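Local coordinates for protein TRAP dicarboxylate transporter, DctP subunit (Ochrobactrum anthropi, PDB 4P47) that probably binds an organic acid in the periplasm and delivers it to the membrane components of a TRAP transporter, at residues 78-83 against 91-96. Sequence-based numbering, arbitrary orientation.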
loop_
_atom_site.group_PDB
_atom_site.type_symbol
_atom_site.label_atom_id
_atom_site.label_comp_id
_atom_site.label_asym_id
_atom_site.label_seq_id
_atom_site.Cartn_x
_atom_site.Cartn_y
_atom_site.Cartn_z
ATOM N N GLN A 78 4.975 15.430 3.930
ATOM C CA GLN A 78 5.567 16.710 3.580
ATOM C C GLN A 78 5.433 16.948 2.073
ATOM O O GLN A 78 4.970 18.003 1.637
ATOM C CB GLN A 78 7.027 16.773 4.034
ATOM C CG GLN A 78 7.715 18.091 3.691
ATOM C CD GLN A 78 9.192 18.087 4.031
ATOM O OE1 GLN A 78 9.711 17.129 4.609
ATOM N NE2 GLN A 78 9.881 19.163 3.665
ATOM N N THR A 79 5.803 15.953 1.280
ATOM C CA THR A 79 5.741 16.080 -0.172
ATOM C C THR A 79 4.313 16.215 -0.678
ATOM O O THR A 79 4.057 16.922 -1.637
ATOM C CB THR A 79 6.530 14.954 -0.839
ATOM O OG1 THR A 79 7.918 15.202 -0.586
ATOM C CG2 THR A 79 6.298 14.903 -2.342
ATOM N N LEU A 80 3.364 15.589 0.005
ATOM C CA LEU A 80 1.961 15.795 -0.332
ATOM C C LEU A 80 1.605 17.287 -0.299
ATOM O O LEU A 80 1.022 17.821 -1.245
ATOM C CB LEU A 80 1.056 15.020 0.632
ATOM C CG LEU A 80 -0.412 14.994 0.188
ATOM C CD1 LEU A 80 -0.522 14.138 -1.071
ATOM C CD2 LEU A 80 -1.296 14.434 1.278
ATOM N N SER A 81 1.963 17.967 0.784
ATOM C CA SER A 81 1.671 19.407 0.860
ATOM C C SER A 81 2.487 20.205 -0.176
ATOM O O SER A 81 2.064 21.268 -0.618
ATOM C CB SER A 81 1.865 19.968 2.289
ATOM O OG SER A 81 3.208 19.944 2.727
ATOM N N GLY A 82 3.640 19.674 -0.575
ATOM C CA GLY A 82 4.425 20.279 -1.646
ATOM C C GLY A 82 3.760 20.209 -3.011
ATOM O O GLY A 82 3.821 21.156 -3.798
ATOM N N LEU A 83 3.085 19.105 -3.301
ATOM C CA LEU A 83 2.253 19.044 -4.496
ATOM C C LEU A 83 1.112 20.047 -4.437
ATOM O O LEU A 83 0.826 20.735 -5.416
ATOM C CB LEU A 83 1.671 17.645 -4.730
ATOM C CG LEU A 83 2.437 16.712 -5.665
ATOM C CD1 LEU A 83 3.731 16.246 -5.010
ATOM C CD2 LEU A 83 1.553 15.525 -6.020
ATOM N N THR A 91 4.336 12.820 -7.099
ATOM C CA THR A 91 4.814 11.892 -6.096
ATOM C C THR A 91 3.994 10.617 -6.178
ATOM O O THR A 91 2.933 10.566 -6.831
ATOM C CB THR A 91 4.766 12.494 -4.685
ATOM O OG1 THR A 91 5.530 11.695 -3.781
ATOM C CG2 THR A 91 3.352 12.587 -4.176
ATOM N N VAL A 92 4.500 9.575 -5.537
ATOM C CA VAL A 92 3.777 8.330 -5.344
ATOM C C VAL A 92 3.955 7.902 -3.887
ATOM O O VAL A 92 5.051 7.984 -3.345
ATOM C CB VAL A 92 4.247 7.245 -6.365
ATOM C CG1 VAL A 92 5.766 7.009 -6.289
ATOM C CG2 VAL A 92 3.456 5.966 -6.182
ATOM N N MET A 93 2.873 7.514 -3.233
ATOM C CA MET A 93 2.952 7.132 -1.813
ATOM C C MET A 93 1.766 6.274 -1.450
ATOM O O MET A 93 0.788 6.212 -2.181
ATOM C CB MET A 93 2.943 8.367 -0.904
ATOM C CG MET A 93 1.617 9.120 -0.936
ATOM S SD MET A 93 1.616 10.623 0.096
ATOM C CE MET A 93 2.647 11.625 -0.932
ATOM N N ASN A 94 1.836 5.629 -0.295
ATOM C CA ASN A 94 0.721 4.828 0.185
ATOM C C ASN A 94 -0.544 5.667 0.233
ATOM O O ASN A 94 -0.565 6.766 0.817
ATOM C CB ASN A 94 1.039 4.249 1.573
ATOM C CG ASN A 94 2.050 3.114 1.524
ATOM O OD1 ASN A 94 2.423 2.619 0.474
ATOM N ND2 ASN A 94 2.523 2.712 2.693
ATOM N N ALA A 95 -1.616 5.149 -0.352
ATOM C CA ALA A 95 -2.818 5.948 -0.504
ATOM C C ALA A 95 -3.516 6.268 0.813
ATOM O O ALA A 95 -4.213 7.269 0.913
ATOM C CB ALA A 95 -3.781 5.282 -1.473
ATOM N N GLY A 96 -3.308 5.448 1.828
ATOM C CA GLY A 96 -3.919 5.690 3.126
ATOM C C GLY A 96 -3.431 6.972 3.764
ATOM O O GLY A 96 -4.118 7.538 4.623
#
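Helix 76-85 is the connecting helix of a beta-alpha-beta crossover in this periplasmic binding protein of the TRAP family. It links strands 63-68 and 90-94, which both pair in parallel with strand 30-35 lying between them in the sheet. Thr79, Leu80 and Leu83 of the helix meet Thr91 and Met93 of strand 90-94. On its other edge this strand pairs antiparallel with strand 229-245. The axes of segments 78-83 and 91-94 approach to 9.4 Å, and their directions differ by 138°. The contact is buried and chiefly apolar.

Thr91 sits between two helix residues one turn apart. On one flank the methyl CG2 of Thr79 lies 3.6 Å from Thr91 OG1. This is a van der Waals contact with a methyl; the hydroxyl itself is hydrogen-bonded to the backbone O of Ala35 in the neighbouring strand. Thr91 OG1 stands anti to its own backbone N (chi1 -166°), which leaves CG2 for the other flank. There Leu83 straddles the methyl with both branches: CD1 is 3.8 Å and CD2 3.9 Å from Thr91 CG2. Met243 of strand 229-245 and Leu141 of strand 141-156 also touch Leu83. Replacing Leu83 by alanine would probably take both branch methyls from the Thr91 methyl and open a gap beside Met243 and Leu141.

Further along the strand Met93 reaches back to the helix. Its chain is extended at chi2 and bends at chi3 (73°), which brings the terminal methyl CE against Leu80. The two side chains cross at about a right angle. Met93 CE rests 4.1 Å from Leu80 CB and 4.0 Å from Leu80 CD1.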